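Local coordinates for protein predicted sugar phosphatases of the HAD superfamily (Cytophaga hutchinsonii, PDB 2HX1) that probably hydrolyses phosphate esters of sugars or related metabolites as a magnesium-dependent phosphatase of the HAD superfamily, at the interface of chains A and B. Sequence-based numbering; all coordinates share one arbitrary frame. Chains: chain A/B, Predicted sugar phosphatases of the HAD superfamily.

Contact 1: the interface of chains A and B. Residues chain A 158-161, 198; chain B 266-267.
The methyl CG2 of A:Thr161 meets two neighbours on the helix 259-269 of chain B: the branch methyl CG2 of B:Ile266, at 3.7 Å, and the alpha carbon of B:Lys267. This is a loop-to-helix patch of the two-fold interface between two copies of the protein. The threonine side chain crosses that of B:Ile266 at about a right angle, and the two CG2 methyls meet. With CG2 anti to its backbone N, A:Thr161 turns the methyl toward the helix, while its hydroxyl takes the other branch and lies over the aliphatic stem of B:Lys267. There OG1 is 3.3 Å from CG of the lysine, with CB and CD a little farther away, a contact with carbons and not a polar bond. The lysine has CG anti to its own N (chi1 -178°) and runs extended past the threonine, then bends at its last torsion (chi4 68°). This carries the ammonium to the C-terminal end of helix 146-159 of chain A, a place that would probably favour a positive group. NZ makes a weak hydrogen bond of 3.1 Å to the carbonyl O of A:Arg158. The lysine loses more surface than any other residue of the patch, 82 Å². At the margin, the guanidinium of A:Arg198 has the carbonyl O of A:Arg160 at its edge, in plane; its NH2 stays 6.9 Å from NZ of B:Lys267.

Contact 2: the interface of chains A and B. Residues chain A 266-267, 270, 272; chain B 161-163, 198.
B:Thr161 sets its methyl against chain A, where CG2 lies 3.5 Å from CG2 of A:Ile266, a tight pair for two methyls. The same CG2 also touches the CG2 methyl of A:Val272, at 3.9 Å, so it bridges the helix 262-269 and the loop that follows. In this patch of the two-fold interface a loop of chain B thus packs on a helix end of chain A. Both chain A side chains cross the threonine obliquely. Its other branch, OG1, rests on the stem of A:Lys267 beside CB and CG, an oxygen-to-carbon contact. At chi1 -62° CG2 is anti to the backbone N and OG1 anti to the carbonyl carbon, which aims the methyl at A:Ile266 and the hydroxyl at the lysine stem. A:Lys267 stays extended beyond CG, and its ammonium runs on past the threonine without a polar partner within bonding distance among the chain B residues of this patch. A:Gly270, just past the helix end, takes up a conformation with positive phi (67°), and its CA comes 3.4 Å from the carbonyl O of B:Ile162. Its own O faces CA of B:Pro163 across the seam. Over this glycine lies the guanidinium of B:Arg198: the backbone N of A:Gly270 sits 3.7 Å above its plane, offset toward the rim. Behind this first shell, the arginine holds its own chain. NH1 and NH2 grip the carbonyl O of B:Ile162 end-on, the NH1 bond (3.0 Å) running nearly along the C=O axis. Both donors keep that oxygen close to the guanidinium plane, which should limit how the flat group can turn. A leucine in place of B:Arg198, having no donor for the B:Ile162 carbonyl and no flat group over A:Gly270, would probably let the segment from B:Thr161 to B:Pro163 shift against the glycine. The second bond, from NH2 to the same O, measures 3.1 Å.

Contact 1: the interface of chains A and B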
# COMPACT_ATOMS: atom_id res chain seq x y z
N ARG A 158 6.70 -17.91 -8.37
CA ARG A 158 6.46 -17.55 -9.76
C ARG A 158 6.23 -18.80 -10.60
O ARG A 158 5.52 -18.73 -11.60
CB ARG A 158 7.66 -16.79 -10.33
CG ARG A 158 7.77 -15.33 -9.82
CD ARG A 158 9.05 -14.60 -10.28
NE ARG A 158 9.09 -14.44 -11.74
CZ ARG A 158 9.75 -15.25 -12.57
NH1 ARG A 158 10.48 -16.28 -12.12
NH2 ARG A 158 9.67 -15.03 -13.89
N LYS A 159 6.82 -19.94 -10.21
CA LYS A 159 6.77 -21.15 -11.01
C LYS A 159 5.76 -22.17 -10.54
O LYS A 159 5.38 -23.05 -11.33
CB LYS A 159 8.13 -21.85 -11.04
CG LYS A 159 9.24 -21.07 -11.73
CD LYS A 159 10.56 -21.71 -11.42
CE LYS A 159 11.68 -21.17 -12.27
NZ LYS A 159 13.00 -21.72 -11.80
N ARG A 160 5.35 -22.13 -9.28
CA ARG A 160 4.44 -23.15 -8.75
C ARG A 160 3.15 -22.51 -8.22
O ARG A 160 3.18 -21.57 -7.44
CB ARG A 160 5.11 -23.99 -7.66
CG ARG A 160 6.26 -24.87 -8.20
CD ARG A 160 5.75 -26.05 -9.02
NE ARG A 160 5.02 -27.00 -8.19
CZ ARG A 160 4.06 -27.81 -8.62
NH1 ARG A 160 3.71 -27.80 -9.89
NH2 ARG A 160 3.44 -28.63 -7.80
N THR A 161 2.02 -23.04 -8.66
CA THR A 161 0.74 -22.52 -8.23
C THR A 161 0.36 -23.26 -6.96
O THR A 161 -0.31 -24.27 -7.00
CB THR A 161 -0.28 -22.65 -9.37
OG1 THR A 161 0.23 -21.91 -10.48
CG2 THR A 161 -1.68 -22.08 -8.98
N ARG A 198 0.07 -12.58 -1.19
CA ARG A 198 0.32 -13.92 -1.68
C ARG A 198 0.34 -14.98 -0.57
O ARG A 198 0.23 -16.17 -0.88
CB ARG A 198 1.65 -13.93 -2.47
CG ARG A 198 2.10 -15.31 -3.05
CD ARG A 198 1.29 -15.70 -4.25
NE ARG A 198 1.81 -16.88 -4.95
CZ ARG A 198 1.60 -18.13 -4.57
NH1 ARG A 198 0.91 -18.38 -3.48
NH2 ARG A 198 2.10 -19.14 -5.28
N ILE B 266 -5.69 -17.53 -10.22
CA ILE B 266 -5.32 -18.58 -9.28
C ILE B 266 -3.79 -18.61 -9.14
O ILE B 266 -3.26 -18.77 -8.04
CB ILE B 266 -5.84 -19.97 -9.72
CG1 ILE B 266 -7.38 -20.02 -9.65
CG2 ILE B 266 -5.20 -21.11 -8.86
CD1 ILE B 266 -8.04 -21.08 -10.60
N LYS B 267 -3.07 -18.46 -10.25
CA LYS B 267 -1.61 -18.56 -10.19
C LYS B 267 -1.01 -17.38 -9.43
O LYS B 267 -0.08 -17.56 -8.62
CB LYS B 267 -0.97 -18.67 -11.57
CG LYS B 267 0.58 -18.83 -11.52
CD LYS B 267 1.19 -19.26 -12.90
CE LYS B 267 2.73 -19.45 -12.80
NZ LYS B 267 3.15 -20.64 -11.94

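Contact 2: the interface of chains A and B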
# COMPACT_ATOMS: atom_id res chain seq x y z
N ILE A 266 -4.55 4.16 19.85
CA ILE A 266 -5.93 3.74 19.97
C ILE A 266 -6.83 4.65 19.11
O ILE A 266 -7.71 4.16 18.38
CB ILE A 266 -6.37 3.67 21.45
CG1 ILE A 266 -5.62 2.54 22.15
CG2 ILE A 266 -7.89 3.46 21.57
CD1 ILE A 266 -5.65 2.60 23.68
N LYS A 267 -6.58 5.95 19.15
CA LYS A 267 -7.34 6.93 18.38
C LYS A 267 -7.12 6.79 16.88
O LYS A 267 -8.07 6.93 16.11
CB LYS A 267 -6.97 8.35 18.82
CG LYS A 267 -7.88 9.46 18.26
CD LYS A 267 -7.73 10.78 19.06
CE LYS A 267 -8.38 11.96 18.33
NZ LYS A 267 -8.58 13.20 19.17
N GLY A 270 -8.72 3.25 15.94
CA GLY A 270 -10.08 3.00 16.41
C GLY A 270 -10.26 1.61 17.02
O GLY A 270 -11.40 1.10 17.18
N VAL A 272 -10.32 -0.16 20.19
CA VAL A 272 -10.51 0.18 21.59
C VAL A 272 -10.51 -1.06 22.49
O VAL A 272 -11.32 -1.97 22.31
CB VAL A 272 -11.82 1.00 21.75
CG1 VAL A 272 -11.97 1.52 23.17
CG2 VAL A 272 -11.80 2.14 20.77
N THR B 161 -12.24 8.72 19.13
CA THR B 161 -11.72 7.36 19.25
C THR B 161 -12.90 6.38 19.26
O THR B 161 -13.49 6.09 20.31
CB THR B 161 -10.85 7.22 20.55
OG1 THR B 161 -9.75 8.12 20.44
CG2 THR B 161 -10.33 5.81 20.76
N ILE B 162 -13.27 5.94 18.05
CA ILE B 162 -14.36 4.99 17.86
C ILE B 162 -14.02 3.93 16.83
O ILE B 162 -13.20 4.17 15.94
CB ILE B 162 -15.64 5.70 17.42
CG1 ILE B 162 -15.41 6.51 16.13
CG2 ILE B 162 -16.12 6.62 18.54
CD1 ILE B 162 -16.63 7.24 15.69
N PRO B 163 -14.63 2.74 16.96
CA PRO B 163 -14.53 1.78 15.87
C PRO B 163 -15.26 2.26 14.62
O PRO B 163 -16.33 2.83 14.70
CB PRO B 163 -15.19 0.51 16.43
CG PRO B 163 -16.11 0.99 17.51
CD PRO B 163 -15.40 2.21 18.11
N ARG B 198 -8.16 1.57 9.00
CA ARG B 198 -8.96 2.18 10.05
C ARG B 198 -10.26 1.41 10.28
O ARG B 198 -10.90 1.62 11.34
CB ARG B 198 -9.24 3.65 9.62
CG ARG B 198 -10.08 4.51 10.57
CD ARG B 198 -9.34 4.88 11.80
NE ARG B 198 -10.12 5.77 12.66
CZ ARG B 198 -11.10 5.37 13.47
NH1 ARG B 198 -11.46 4.11 13.52
NH2 ARG B 198 -11.72 6.25 14.22

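Contact 1 and contact 2 are twins under the two-fold axis that relates chains A and B, with their C-alpha centres about 37 Å apart. Each sets Thr161 and Arg198 of one chain against the helix that carries Ile266 and Lys267 in the other (259-269 in chain B, 262-269 in chain A), so every subunit supplies both halves of the pairing. The copies differ in the reach of Lys267, which suggests that the threonine and isoleucine packing is the more constant feature. Two such separated patches would probably limit rocking; the deposited assembly holds four copies, and the structure alone does not show whether the A-B pairing exists in solution.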